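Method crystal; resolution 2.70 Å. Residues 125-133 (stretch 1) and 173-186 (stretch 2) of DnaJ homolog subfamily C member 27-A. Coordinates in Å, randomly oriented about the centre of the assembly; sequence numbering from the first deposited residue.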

# COMPACT_ATOMS: atom_id res chain seq x y z
N ASP A 125 3.03 2.35 -0.79
CA ASP A 125 2.29 3.59 -0.99
C ASP A 125 2.19 3.97 -2.45
O ASP A 125 1.34 4.79 -2.79
CB ASP A 125 2.92 4.75 -0.21
CG ASP A 125 2.12 5.13 1.02
OD1 ASP A 125 1.46 4.24 1.60
OD2 ASP A 125 2.17 6.31 1.40
N ASN A 126 3.02 3.39 -3.30
CA ASN A 126 2.88 3.57 -4.74
C ASN A 126 2.09 2.44 -5.38
O ASN A 126 2.16 2.25 -6.60
CB ASN A 126 4.26 3.70 -5.38
CG ASN A 126 5.01 4.90 -4.89
OD1 ASN A 126 4.40 5.90 -4.50
ND2 ASN A 126 6.33 4.82 -4.89
N ILE A 127 1.32 1.71 -4.59
CA ILE A 127 0.48 0.64 -5.06
C ILE A 127 -0.96 0.98 -4.70
O ILE A 127 -1.24 1.38 -3.56
CB ILE A 127 0.89 -0.70 -4.44
CG1 ILE A 127 2.36 -0.97 -4.77
CG2 ILE A 127 -0.00 -1.82 -4.96
CD1 ILE A 127 2.94 -2.20 -4.06
N VAL A 128 -1.86 0.79 -5.65
CA VAL A 128 -3.29 0.98 -5.42
C VAL A 128 -3.88 -0.30 -4.84
O VAL A 128 -3.74 -1.39 -5.41
CB VAL A 128 -3.99 1.35 -6.73
CG1 VAL A 128 -5.50 1.33 -6.52
CG2 VAL A 128 -3.48 2.71 -7.22
N PHE A 129 -4.58 -0.16 -3.72
CA PHE A 129 -5.27 -1.26 -3.06
C PHE A 129 -6.77 -1.02 -3.14
O PHE A 129 -7.26 0.06 -2.77
CB PHE A 129 -4.89 -1.35 -1.58
CG PHE A 129 -3.57 -2.01 -1.32
CD1 PHE A 129 -2.39 -1.32 -1.50
CD2 PHE A 129 -3.51 -3.32 -0.84
CE1 PHE A 129 -1.17 -1.92 -1.24
CE2 PHE A 129 -2.30 -3.92 -0.59
CZ PHE A 129 -1.12 -3.22 -0.79
N ALA A 130 -7.51 -2.03 -3.57
CA ALA A 130 -8.95 -2.05 -3.42
C ALA A 130 -9.26 -3.13 -2.40
O ALA A 130 -9.01 -4.32 -2.64
CB ALA A 130 -9.65 -2.29 -4.75
N VAL A 131 -9.75 -2.71 -1.24
CA VAL A 131 -10.24 -3.64 -0.22
C VAL A 131 -11.68 -3.99 -0.56
O VAL A 131 -12.54 -3.11 -0.70
CB VAL A 131 -10.13 -3.04 1.19
CG1 VAL A 131 -10.62 -4.04 2.20
CG2 VAL A 131 -8.70 -2.64 1.49
N CYS A 132 -11.95 -5.27 -0.70
CA CYS A 132 -13.30 -5.74 -1.00
C CYS A 132 -13.85 -6.51 0.20
O CYS A 132 -13.34 -7.58 0.55
CB CYS A 132 -13.31 -6.60 -2.27
SG CYS A 132 -12.69 -5.72 -3.71
N ALA A 133 -14.86 -5.92 0.82
CA ALA A 133 -15.64 -6.57 1.86
C ALA A 133 -16.71 -7.35 1.11
O ALA A 133 -17.74 -6.79 0.71
CB ALA A 133 -16.24 -5.54 2.82
N GLU A 173 -18.27 -0.86 -9.74
CA GLU A 173 -17.83 0.39 -9.14
C GLU A 173 -16.42 0.24 -8.58
O GLU A 173 -15.58 1.12 -8.80
CB GLU A 173 -18.82 0.82 -8.05
CG GLU A 173 -20.25 1.06 -8.56
CD GLU A 173 -21.08 -0.21 -8.81
OE1 GLU A 173 -20.59 -1.33 -8.59
OE2 GLU A 173 -22.24 -0.08 -9.25
N MET A 174 -16.14 -0.89 -7.93
CA MET A 174 -14.80 -1.17 -7.41
C MET A 174 -13.78 -1.17 -8.54
O MET A 174 -12.78 -0.45 -8.49
CB MET A 174 -14.79 -2.51 -6.67
CG MET A 174 -13.42 -2.94 -6.11
SD MET A 174 -12.28 -3.76 -7.24
CE MET A 174 -13.07 -5.35 -7.31
N PHE A 175 -14.04 -1.94 -9.60
CA PHE A 175 -13.08 -2.01 -10.69
C PHE A 175 -12.92 -0.67 -11.40
O PHE A 175 -11.81 -0.33 -11.83
CB PHE A 175 -13.49 -3.11 -11.67
CG PHE A 175 -12.91 -4.44 -11.32
CD1 PHE A 175 -11.54 -4.65 -11.41
CD2 PHE A 175 -13.71 -5.45 -10.84
CE1 PHE A 175 -10.99 -5.86 -11.05
CE2 PHE A 175 -13.16 -6.67 -10.48
CZ PHE A 175 -11.80 -6.87 -10.58
N GLN A 176 -13.98 0.13 -11.47
CA GLN A 176 -13.82 1.42 -12.11
C GLN A 176 -12.97 2.35 -11.25
O GLN A 176 -12.09 3.04 -11.75
CB GLN A 176 -15.19 2.04 -12.40
CG GLN A 176 -15.14 3.38 -13.14
CD GLN A 176 -14.96 3.22 -14.65
OE1 GLN A 176 -14.08 3.84 -15.24
NE2 GLN A 176 -15.80 2.40 -15.27
N ALA A 177 -13.18 2.32 -9.93
CA ALA A 177 -12.35 3.14 -9.06
C ALA A 177 -10.92 2.62 -9.03
O ALA A 177 -9.97 3.41 -9.01
CB ALA A 177 -12.94 3.17 -7.66
N PHE A 178 -10.77 1.29 -9.04
CA PHE A 178 -9.47 0.64 -9.00
C PHE A 178 -8.60 1.07 -10.18
O PHE A 178 -7.46 1.51 -9.99
CB PHE A 178 -9.70 -0.86 -9.02
CG PHE A 178 -8.47 -1.73 -8.85
CD1 PHE A 178 -7.69 -1.66 -7.71
CD2 PHE A 178 -8.18 -2.70 -9.80
CE1 PHE A 178 -6.61 -2.53 -7.54
CE2 PHE A 178 -7.11 -3.56 -9.64
CZ PHE A 178 -6.33 -3.47 -8.51
N TYR A 179 -9.13 0.93 -11.40
CA TYR A 179 -8.32 1.20 -12.58
C TYR A 179 -8.11 2.69 -12.77
O TYR A 179 -7.09 3.10 -13.35
CB TYR A 179 -8.95 0.56 -13.82
CG TYR A 179 -8.81 -0.94 -13.86
CD1 TYR A 179 -7.59 -1.55 -13.66
CD2 TYR A 179 -9.93 -1.77 -14.08
CE1 TYR A 179 -7.45 -2.93 -13.71
CE2 TYR A 179 -9.81 -3.16 -14.12
CZ TYR A 179 -8.56 -3.74 -13.94
OH TYR A 179 -8.41 -5.11 -13.98
N SER A 180 -9.04 3.52 -12.31
CA SER A 180 -8.80 4.95 -12.42
C SER A 180 -7.69 5.39 -11.48
O SER A 180 -6.81 6.17 -11.88
CB SER A 180 -10.07 5.74 -12.15
OG SER A 180 -11.17 5.18 -12.86
N ALA A 181 -7.66 4.88 -10.26
CA ALA A 181 -6.54 5.19 -9.39
C ALA A 181 -5.23 4.69 -9.99
O ALA A 181 -4.19 5.34 -9.88
CB ALA A 181 -6.78 4.62 -7.99
N ILE A 182 -5.26 3.53 -10.67
CA ILE A 182 -4.04 2.98 -11.24
C ILE A 182 -3.60 3.81 -12.45
O ILE A 182 -2.41 4.04 -12.65
CB ILE A 182 -4.22 1.50 -11.59
CG1 ILE A 182 -4.37 0.65 -10.32
CG2 ILE A 182 -3.02 0.98 -12.36
CD1 ILE A 182 -4.74 -0.82 -10.57
N VAL A 183 -4.55 4.25 -13.28
CA VAL A 183 -4.21 5.17 -14.36
C VAL A 183 -3.62 6.46 -13.80
O VAL A 183 -2.63 6.98 -14.31
CB VAL A 183 -5.43 5.44 -15.26
CG1 VAL A 183 -5.17 6.63 -16.17
CG2 VAL A 183 -5.76 4.21 -16.10
N ASP A 184 -4.23 7.00 -12.74
CA ASP A 184 -3.69 8.20 -12.10
C ASP A 184 -2.28 7.94 -11.57
O ASP A 184 -1.41 8.80 -11.64
CB ASP A 184 -4.60 8.68 -10.96
CG ASP A 184 -5.93 9.21 -11.45
OD1 ASP A 184 -6.07 9.53 -12.66
OD2 ASP A 184 -6.86 9.32 -10.61
N LEU A 185 -2.05 6.74 -11.03
CA LEU A 185 -0.71 6.40 -10.56
C LEU A 185 0.27 6.29 -11.72
O LEU A 185 1.44 6.68 -11.59
CB LEU A 185 -0.77 5.09 -9.77
CG LEU A 185 0.56 4.54 -9.24
CD1 LEU A 185 0.80 5.01 -7.80
CD2 LEU A 185 0.64 3.00 -9.35
N CYS A 186 -0.17 5.79 -12.87
CA CYS A 186 0.73 5.63 -14.00
C CYS A 186 1.05 6.96 -14.64
O CYS A 186 2.20 7.21 -15.04
CB CYS A 186 0.12 4.68 -15.03
SG CYS A 186 0.24 2.95 -14.60

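A β-strand packs against an α-helix largely through apolar side chains, with a few backbone oxygens in contact. Strand 128-133 and helix 173-186 run nearly antiparallel, at 169° between their N-to-C directions, and their axes approach to 8.5 Å. The contact buries 427 Å², both sides summed, and no hydrogen bond crosses it; the backbone N-H groups of the helix from A177 to C186 are taken up by the carbonyls four residues earlier. Because the directions oppose, a walk forward along the strand is a walk backward along the helix, from L185 to M174.

D125 points its CA-to-CB bond away and makes no contact. N126, just before the strand, meets the helix mainly through its backbone: its carbonyl O lies 3.2 Å from CD2 of L185, a close approach of a methyl to an oxygen. Its chi1 is m, and CB comes within 4.4 Å of L185 CD1. The amide group lies beyond contact distance of the helix; its OD1 is hydrogen-bonded elsewhere in the structure.

From I127 onward the extended backbone alternates. I127, F129 and V131 direct CA-to-CB away from the helix, whereas V128, A130 and C132 direct it toward the helix and make the strand's contacts.

V128 is the centre of the interface and has the largest covered area, 106 Å². Its CA lies 6.2 Å from CA of I182, and its branched side chain, in the t rotamer, touches several helix residues at once. CB sits 3.7 Å from CG1 of I182; CG1 reaches CB of A181 at 3.8 Å and CD1 of F178 at 3.9 Å; CG2 lies 3.8 Å from the carbonyl O of A181 and 4.4 Å from CB of L185. A181 suits this place because its single methyl, pointing toward the strand, fills little space and lets V128 settle close to the helix backbone.

A130 follows, its CA 6.2 Å from CA of F178. A small residue fits here, where two bulky side chains converge: its CB lies 3.6 Å from CD1 of F178 and 3.9 Å from SD of M174. F178 starts with CA-to-CB sideways, but with chi1 t the end of the side chain comes nearer the strand. The ring meets A130 CB obliquely, as it does the carbonyl O of V128, 3.8 Å from CE1, and so spans two successive inward-facing strand positions.

C132 ends the contact. Its SG, in the m rotamer, lies 3.6 Å from CE of M174, a sulfur against a methyl. M174 is long and flexible; with chi1 t and chi2 and chi3 both m, its bent side chain lies against both C132 and A130. Beyond it, A133 and E173 are out of reach. E173 is exposed, as befits a charged side chain outside this apolar contact, while A130, C132, M174 and F178 are all buried.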